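Side-chain contact in hypothetical protein TM1631 (Thermotoga maritima, PDB 1VPQ), which is of unknown function but belongs to the DUF72 family and adopts a TIM-barrel fold: residues S19-E24 against T61-R66. Sequence-based numbering, arbitrary orientation.
Sequences SGFSFE and TQPSWR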
ATOM      1  N   SER A  19       0.093   6.431  -2.304  1.00 32.55           N
ATOM      2  CA  SER A  19       0.475   5.389  -3.255  1.00 33.08           C
ATOM      3  C   SER A  19       0.997   6.064  -4.508  1.00 33.30           C
ATOM      4  O   SER A  19       0.220   6.540  -5.339  1.00 33.17           O
ATOM      5  CB  SER A  19      -0.703   4.480  -3.603  1.00 33.12           C
ATOM      6  OG  SER A  19      -1.093   3.703  -2.490  1.00 33.62           O
ATOM      7  N   GLY A  20       2.319   6.107  -4.627  1.00 33.54           N
ATOM      8  CA  GLY A  20       2.974   6.825  -5.709  1.00 33.84           C
ATOM      9  C   GLY A  20       3.117   8.298  -5.379  1.00 34.01           C
ATOM     10  O   GLY A  20       2.429   8.827  -4.499  1.00 34.09           O
ATOM     11  N   PHE A  21       4.035   8.943  -6.085  1.00 34.19           N
ATOM     12  CA  PHE A  21       4.268  10.385  -5.975  1.00 34.19           C
ATOM     13  C   PHE A  21       4.300  11.076  -7.346  1.00 34.17           C
ATOM     14  O   PHE A  21       4.214  12.294  -7.418  1.00 34.42           O
ATOM     15  CB  PHE A  21       5.603  10.635  -5.266  1.00 34.06           C
ATOM     16  CG  PHE A  21       6.805  10.260  -6.095  1.00 34.25           C
ATOM     17  CD1 PHE A  21       7.388  11.183  -6.956  1.00 34.16           C
ATOM     18  CD2 PHE A  21       7.337   8.979  -6.035  1.00 34.20           C
ATOM     19  CE1 PHE A  21       8.487  10.844  -7.731  1.00 34.35           C
ATOM     20  CE2 PHE A  21       8.436   8.631  -6.812  1.00 34.02           C
ATOM     21  CZ  PHE A  21       9.013   9.570  -7.660  1.00 34.39           C
ATOM     22  N   SER A  22       4.436  10.297  -8.418  1.00 34.26           N
ATOM     23  CA  SER A  22       4.727  10.824  -9.753  1.00 34.22           C
ATOM     24  C   SER A  22       3.458  10.947 -10.595  1.00 34.25           C
ATOM     25  O   SER A  22       3.180  10.109 -11.451  1.00 34.18           O
ATOM     26  CB  SER A  22       5.762   9.927 -10.445  1.00 34.26           C
ATOM     27  OG  SER A  22       6.347  10.558 -11.569  1.00 34.15           O
ATOM     28  N   PHE A  23       2.696  12.007 -10.332  1.00 34.41           N
ATOM     29  CA  PHE A  23       1.439  12.288 -11.032  1.00 34.37           C
ATOM     30  C   PHE A  23       1.430  13.723 -11.549  1.00 34.30           C
ATOM     31  O   PHE A  23       1.829  14.642 -10.836  1.00 34.44           O
ATOM     32  CB  PHE A  23       0.242  12.100 -10.095  1.00 34.49           C
ATOM     33  CG  PHE A  23       0.132  10.720  -9.497  1.00 34.89           C
ATOM     34  CD1 PHE A  23      -0.389   9.667 -10.235  1.00 35.19           C
ATOM     35  CD2 PHE A  23       0.533  10.481  -8.190  1.00 34.84           C
ATOM     36  CE1 PHE A  23      -0.498   8.391  -9.681  1.00 35.42           C
ATOM     37  CE2 PHE A  23       0.429   9.209  -7.629  1.00 34.93           C
ATOM     38  CZ  PHE A  23      -0.089   8.164  -8.375  1.00 34.52           C
ATOM     39  N   GLU A  24       0.968  13.907 -12.784  1.00 34.11           N
ATOM     40  CA  GLU A  24       0.792  15.237 -13.376  1.00 34.04           C
ATOM     41  C   GLU A  24      -0.517  15.890 -12.908  1.00 33.64           C
ATOM     42  O   GLU A  24      -0.574  17.101 -12.723  1.00 33.44           O
ATOM     43  CB  GLU A  24       0.817  15.143 -14.902  1.00 34.25           C
ATOM     44  CG  GLU A  24       2.172  14.716 -15.489  1.00 35.29           C
ATOM     45  CD  GLU A  24       3.118  15.889 -15.732  1.00 36.66           C
ATOM     46  OE1 GLU A  24       3.531  16.541 -14.749  1.00 37.65           O
ATOM     47  OE2 GLU A  24       3.455  16.152 -16.911  1.00 37.17           O
ATOM     48  N   THR A  61       4.593   2.577 -15.407  1.00 35.92           N
ATOM     49  CA  THR A  61       4.507   3.513 -14.276  1.00 36.33           C
ATOM     50  C   THR A  61       5.790   4.331 -14.077  1.00 36.62           C
ATOM     51  O   THR A  61       6.888   3.901 -14.457  1.00 36.57           O
ATOM     52  CB  THR A  61       4.187   2.787 -12.934  1.00 36.37           C
ATOM     53  OG1 THR A  61       5.201   1.812 -12.646  1.00 36.33           O
ATOM     54  CG2 THR A  61       2.809   2.115 -12.986  1.00 36.45           C
ATOM     55  N   GLN A  62       5.621   5.509 -13.472  1.00 36.95           N
ATOM     56  CA  GLN A  62       6.730   6.374 -13.080  1.00 37.12           C
ATOM     57  C   GLN A  62       6.839   6.389 -11.558  1.00 37.16           C
ATOM     58  O   GLN A  62       5.819   6.446 -10.876  1.00 37.02           O
ATOM     59  CB  GLN A  62       6.502   7.793 -13.586  1.00 37.20           C
ATOM     60  CG  GLN A  62       6.328   7.893 -15.094  1.00 37.89           C
ATOM     61  CD  GLN A  62       7.571   7.475 -15.855  1.00 38.88           C
ATOM     62  OE1 GLN A  62       8.678   7.469 -15.307  1.00 39.49           O
ATOM     63  NE2 GLN A  62       7.395   7.127 -17.131  1.00 38.99           N
ATOM     64  N   PRO A  63       8.074   6.345 -11.013  1.00 37.45           N
ATOM     65  CA  PRO A  63       9.356   6.335 -11.725  1.00 37.55           C
ATOM     66  C   PRO A  63       9.760   4.912 -12.112  1.00 37.61           C
ATOM     67  O   PRO A  63       9.240   3.949 -11.538  1.00 37.64           O
ATOM     68  CB  PRO A  63      10.324   6.899 -10.685  1.00 37.49           C
ATOM     69  CG  PRO A  63       9.774   6.419  -9.370  1.00 37.43           C
ATOM     70  CD  PRO A  63       8.272   6.267  -9.550  1.00 37.46           C
ATOM     71  N   SER A  64      10.670   4.779 -13.075  1.00 37.63           N
ATOM     72  CA  SER A  64      11.241   3.467 -13.387  1.00 37.65           C
ATOM     73  C   SER A  64      12.072   3.004 -12.192  1.00 37.72           C
ATOM     74  O   SER A  64      12.407   3.801 -11.320  1.00 37.84           O
ATOM     75  CB  SER A  64      12.096   3.510 -14.652  1.00 37.58           C
ATOM     76  OG  SER A  64      13.283   4.248 -14.446  1.00 37.47           O
ATOM     77  N   TRP A  65      12.383   1.715 -12.143  1.00 37.83           N
ATOM     78  CA  TRP A  65      13.190   1.173 -11.047  1.00 37.90           C
ATOM     79  C   TRP A  65      14.586   1.800 -11.065  1.00 38.06           C
ATOM     80  O   TRP A  65      15.078   2.254 -10.034  1.00 37.91           O
ATOM     81  CB  TRP A  65      13.270  -0.354 -11.129  1.00 37.87           C
ATOM     82  CG  TRP A  65      14.283  -0.958 -10.206  1.00 37.90           C
ATOM     83  CD1 TRP A  65      15.479  -1.511 -10.557  1.00 38.14           C
ATOM     84  CD2 TRP A  65      14.194  -1.062  -8.781  1.00 38.21           C
ATOM     85  NE1 TRP A  65      16.141  -1.959  -9.439  1.00 38.26           N
ATOM     86  CE2 TRP A  65      15.376  -1.695  -8.334  1.00 38.39           C
ATOM     87  CE3 TRP A  65      13.231  -0.683  -7.836  1.00 38.09           C
ATOM     88  CZ2 TRP A  65      15.623  -1.958  -6.983  1.00 38.52           C
ATOM     89  CZ3 TRP A  65      13.476  -0.949  -6.489  1.00 38.40           C
ATOM     90  CH2 TRP A  65      14.664  -1.583  -6.078  1.00 38.45           C
ATOM     91  N   ARG A  66      15.199   1.843 -12.246  1.00 38.44           N
ATOM     92  CA  ARG A  66      16.525   2.437 -12.426  1.00 38.79           C
ATOM     93  C   ARG A  66      16.557   3.891 -11.961  1.00 39.13           C
ATOM     94  O   ARG A  66      17.389   4.268 -11.134  1.00 38.97           O
ATOM     95  CB  ARG A  66      16.954   2.361 -13.894  1.00 38.81           C
TER
HETATM   96  O   HOH W   1       4.325   7.336  -8.507  1.00 24.65           O
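Phe21 carries its CG between the backbone N and the carbonyl carbon (chi1 70°), a setting that brings the CE2-CZ side of the ring against Pro63; Ser22, with OG anti to its own N (chi1 -164°), reaches Gln62 instead. The two loops follow the first and second strands, 13-18 and 52-55, of a TIM-barrel fold, at the C-terminal ends of the strands, and residues 61-66 lead on into helix 65-72. Here the ring of Phe21 meets the proline ring at an oblique angle, CE2 lying 3.6 Å from CD of Pro63 and CZ 3.7 Å from its CG. Proline suits the place because it tolerates the cis peptide bond that joins it to Gln62, and the turn this makes presents CG and CD to the aromatic ring. A large aromatic side chain suits the place of Phe21, since the same ring also packs on Phe40, Leu41 and Tyr44 of helix 40-46 and on Met71 of helix 65-72. An alanine in place of Phe21 would remove the ring and would probably leave CG and CD of Pro63 without their aromatic partner, opening a gap between the loop and these two helices. Beside this apolar patch, the small side chain of Ser22 lets the backbones come near, its CB 3.5 Å from Gln62 O. Its OG sits 3.4 Å from CB of Gln62, a van der Waals contact, while the rest of the Gln62 chain bends away from the loop. No direct hydrogen bond joins the two segments; a water bridges their backbones, accepting from Ser22 N at 3.0 Å and donating to Gln62 O at 2.9 Å.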